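Local structure of heme-binding protein A / AI-2 binding protein A (Helicobacter pylori SS1, 6OFQ) at residues V243-I248 with N524-V529. The protein probably serves as the periplasmic substrate-binding component of an ABC transporter, here bound to the peptide STSA. Numbering follows the deposited sequence.
Sequences VVVRTI and NRFFKV
Phe-526 brings CD2 and CE2 of its ring up to Val-243 and Val-245, two valines whose CB atoms project from the same face of strand 242-247, and the pairing illustrates how a loop aromatic can pack on a strand with no hydrogen bond between the two segments. Val-243 gives both methyls: CG1 meets Phe-526 CD2 at 3.8 Å, and Val-243 CG2 sits 4.0 Å from the same CD2 while also bordering Phe-526 CB. With CG1 anti to the backbone N (chi1 -180°), both methyls of Val-243 reach the same side of the ring plane, CG1 toward CD2 and CE2 and CG2 toward CD2 and CB of Phe-526, and the two side chains cross at roughly a right angle. Val-245 adds a looser touch, its CG2 lying 4.4 Å from Phe-526 CE2. Both valines approach the ring obliquely.

The strand belongs to the five-stranded mixed sheet of this type II periplasmic binding protein, in which it runs between 224-229 and 32-37. Residues 524-529, near the C-terminus, return to pack on it from 276 residues further along the chain, and Phe-35, Leu-33 and Phe-214 extend the buried apolar cluster around Phe-526.

Polar interactions hold the loop rather than bridge the two segments. Asn-524 O stands 3.4 Å above the plane of the Phe-526 ring, over its centre, and accepts a hydrogen bond from Asn-60 ND2; Asn-60 OD1 in turn receives Phe-526 N, so one amide grips the backbone on both sides of Arg-525. Beyond the ring the chain reverses in a type I turn from Phe-526 to Val-529, closed by Val-529 N to Phe-526 O at 3.1 Å.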
ATOM      1  N   VAL A 243       2.897 -14.997 -15.774  1.00  5.67           N
ATOM      2  CA  VAL A 243       2.727 -15.058 -14.354  1.00  6.47           C
ATOM      3  C   VAL A 243       1.266 -15.390 -14.052  1.00  5.71           C
ATOM      4  O   VAL A 243       0.362 -14.719 -14.534  1.00  6.82           O
ATOM      5  CB  VAL A 243       3.114 -13.743 -13.639  1.00  6.81           C
ATOM      6  CG1 VAL A 243       2.921 -13.881 -12.129  1.00  6.94           C
ATOM      7  CG2 VAL A 243       4.529 -13.317 -14.006  1.00  7.32           C
ATOM      8  N   VAL A 244       1.072 -16.421 -13.246  1.00  5.72           N
ATOM      9  CA  VAL A 244      -0.239 -16.776 -12.722  1.00  6.19           C
ATOM     10  C   VAL A 244      -0.245 -16.291 -11.276  1.00  6.25           C
ATOM     11  O   VAL A 244       0.527 -16.773 -10.450  1.00  7.30           O
ATOM     12  CB  VAL A 244      -0.533 -18.269 -12.861  1.00  6.59           C
ATOM     13  CG1 VAL A 244      -1.949 -18.551 -12.439  1.00  6.97           C
ATOM     14  CG2 VAL A 244      -0.338 -18.774 -14.261  1.00  7.57           C
ATOM     15  N   VAL A 245      -1.175 -15.393 -10.972  1.00  5.91           N
ATOM     16  CA  VAL A 245      -1.330 -14.854  -9.630  1.00  5.73           C
ATOM     17  C   VAL A 245      -2.560 -15.542  -9.044  1.00  4.99           C
ATOM     18  O   VAL A 245      -3.689 -15.199  -9.427  1.00  5.45           O
ATOM     19  CB  VAL A 245      -1.493 -13.319  -9.641  1.00  5.63           C
ATOM     20  CG1 VAL A 245      -1.696 -12.776  -8.220  1.00  5.67           C
ATOM     21  CG2 VAL A 245      -0.289 -12.670 -10.290  1.00  6.15           C
ATOM     22  N   ARG A 246      -2.308 -16.505  -8.148  1.00  5.44           N
ATOM     23  CA  ARG A 246      -3.373 -17.272  -7.539  1.00  6.39           C
ATOM     24  C   ARG A 246      -3.763 -16.709  -6.187  1.00  6.05           C
ATOM     25  O   ARG A 246      -2.951 -16.243  -5.382  1.00  5.75           O
ATOM     26  CB  ARG A 246      -2.913 -18.714  -7.342  1.00  8.34           C
ATOM     27  CG  ARG A 246      -2.732 -19.464  -8.665  1.00  8.59           C
ATOM     28  CD  ARG A 246      -2.599 -20.988  -8.586  1.00 11.32           C
ATOM     29  NE  ARG A 246      -3.748 -21.533  -7.882  1.00 12.29           N
ATOM     30  CZ  ARG A 246      -3.787 -22.731  -7.291  1.00 14.75           C
ATOM     31  NH1 ARG A 246      -2.763 -23.538  -7.388  1.00 13.37           N
ATOM     32  NH2 ARG A 246      -4.878 -23.088  -6.589  1.00 14.87           N
ATOM     33  N   THR A 247      -5.059 -16.807  -5.916  1.00  5.43           N
ATOM     34  CA  THR A 247      -5.621 -16.571  -4.593  1.00  6.21           C
ATOM     35  C   THR A 247      -5.903 -17.872  -3.875  1.00  6.65           C
ATOM     36  O   THR A 247      -6.725 -18.634  -4.352  1.00  7.34           O
ATOM     37  CB  THR A 247      -6.875 -15.696  -4.654  1.00  6.54           C
ATOM     38  OG1 THR A 247      -6.589 -14.410  -5.268  1.00  5.97           O
ATOM     39  CG2 THR A 247      -7.440 -15.418  -3.265  1.00  6.52           C
ATOM     40  N   ILE A 248      -5.186 -18.137  -2.790  1.00  6.15           N
ATOM     41  CA  ILE A 248      -5.355 -19.351  -1.947  1.00  6.42           C
ATOM     42  C   ILE A 248      -5.473 -18.783  -0.554  1.00  6.20           C
ATOM     43  O   ILE A 248      -4.501 -18.408   0.095  1.00  5.41           O
ATOM     44  CB  ILE A 248      -4.103 -20.250  -2.025  1.00  6.92           C
ATOM     45  CG1 ILE A 248      -3.907 -20.702  -3.460  1.00  7.97           C
ATOM     46  CG2 ILE A 248      -4.239 -21.458  -1.085  1.00  7.35           C
ATOM     47  CD1 ILE A 248      -2.709 -21.572  -3.712  1.00  8.42           C
ATOM     48  N   ASN A 524       6.278  -6.415  -5.749  1.00  3.95           N
ATOM     49  CA  ASN A 524       5.606  -7.458  -6.536  1.00  4.24           C
ATOM     50  C   ASN A 524       5.518  -7.196  -8.003  1.00  4.77           C
ATOM     51  O   ASN A 524       4.642  -7.715  -8.692  1.00  4.72           O
ATOM     52  CB  ASN A 524       4.259  -7.816  -5.915  1.00  4.69           C
ATOM     53  CG  ASN A 524       4.446  -8.405  -4.523  1.00  4.59           C
ATOM     54  OD1 ASN A 524       5.273  -9.285  -4.313  1.00  5.69           O
ATOM     55  ND2 ASN A 524       3.730  -7.853  -3.540  1.00  5.65           N
ATOM     56  N   ARG A 525       6.447  -6.389  -8.506  1.00  4.92           N
ATOM     57  CA  ARG A 525       6.751  -6.337  -9.937  1.00  5.74           C
ATOM     58  C   ARG A 525       7.630  -7.541 -10.249  1.00  5.44           C
ATOM     59  O   ARG A 525       8.577  -7.846  -9.497  1.00  6.70           O
ATOM     60  CB  ARG A 525       7.525  -5.064 -10.246  1.00  5.51           C
ATOM     61  CG  ARG A 525       6.617  -3.853 -10.175  1.00  6.00           C
ATOM     62  CD  ARG A 525       7.384  -2.555 -10.316  1.00  5.80           C
ATOM     63  NE  ARG A 525       8.279  -2.349  -9.181  1.00  5.70           N
ATOM     64  CZ  ARG A 525       9.305  -1.549  -9.197  1.00  5.14           C
ATOM     65  NH1 ARG A 525       9.662  -0.914 -10.292  1.00  5.18           N
ATOM     66  NH2 ARG A 525       9.981  -1.376  -8.070  1.00  4.77           N
ATOM     67  N   PHE A 526       7.285  -8.301 -11.293  1.00  4.84           N
ATOM     68  CA  PHE A 526       7.959  -9.560 -11.603  1.00  4.99           C
ATOM     69  C   PHE A 526       8.939  -9.453 -12.748  1.00  5.10           C
ATOM     70  O   PHE A 526       9.476 -10.461 -13.156  1.00  5.07           O
ATOM     71  CB  PHE A 526       6.906 -10.654 -11.918  1.00  5.14           C
ATOM     72  CG  PHE A 526       5.946 -10.872 -10.786  1.00  5.82           C
ATOM     73  CD1 PHE A 526       6.381 -11.246  -9.512  1.00  6.61           C
ATOM     74  CD2 PHE A 526       4.600 -10.666 -10.971  1.00  6.11           C
ATOM     75  CE1 PHE A 526       5.519 -11.328  -8.426  1.00  6.83           C
ATOM     76  CE2 PHE A 526       3.721 -10.826  -9.903  1.00  6.21           C
ATOM     77  CZ  PHE A 526       4.168 -11.173  -8.643  1.00  6.53           C
ATOM     78  N   PHE A 527       9.173  -8.280 -13.343  1.00  4.60           N
ATOM     79  CA  PHE A 527      10.060  -8.140 -14.487  1.00  5.24           C
ATOM     80  C   PHE A 527      11.481  -8.623 -14.295  1.00  5.06           C
ATOM     81  O   PHE A 527      12.121  -8.913 -15.312  1.00  6.24           O
ATOM     82  CB  PHE A 527       9.945  -6.752 -15.143  1.00  5.05           C
ATOM     83  CG  PHE A 527      10.352  -5.523 -14.340  1.00  5.47           C
ATOM     84  CD1 PHE A 527      10.458  -5.428 -12.948  1.00  5.43           C
ATOM     85  CD2 PHE A 527      10.527  -4.365 -15.062  1.00  5.59           C
ATOM     86  CE1 PHE A 527      10.766  -4.217 -12.299  1.00  5.14           C
ATOM     87  CE2 PHE A 527      10.797  -3.157 -14.444  1.00  5.59           C
ATOM     88  CZ  PHE A 527      10.932  -3.078 -13.068  1.00  5.64           C
ATOM     89  N   LYS A 528      12.008  -8.647 -13.065  1.00  5.56           N
ATOM     90  CA  LYS A 528      13.402  -9.078 -12.798  1.00  5.70           C
ATOM     91  C   LYS A 528      13.457 -10.508 -12.318  1.00  5.45           C
ATOM     92  O   LYS A 528      14.519 -11.045 -12.072  1.00  5.58           O
ATOM     93  CB  LYS A 528      14.128  -8.161 -11.807  1.00  5.36           C
ATOM     94  CG  LYS A 528      13.966  -6.682 -12.080  1.00  5.85           C
ATOM     95  CD  LYS A 528      14.399  -6.309 -13.496  1.00  5.75           C
ATOM     96  CE  LYS A 528      14.223  -4.813 -13.745  1.00  6.32           C
ATOM     97  NZ  LYS A 528      14.561  -4.415 -15.122  1.00  7.05           N
ATOM     98  N   VAL A 529      12.291 -11.162 -12.154  1.00  5.48           N
ATOM     99  CA  VAL A 529      12.279 -12.538 -11.601  1.00  5.57           C
ATOM    100  C   VAL A 529      12.567 -13.532 -12.722  1.00  6.09           C
ATOM    101  O   VAL A 529      12.082 -13.362 -13.840  1.00  6.79           O
ATOM    102  CB  VAL A 529      10.905 -12.846 -10.955  1.00  5.80           C
ATOM    103  CG1 VAL A 529      10.863 -14.273 -10.407  1.00  5.83           C
ATOM    104  CG2 VAL A 529      10.749 -11.883  -9.792  1.00  6.45           C
TER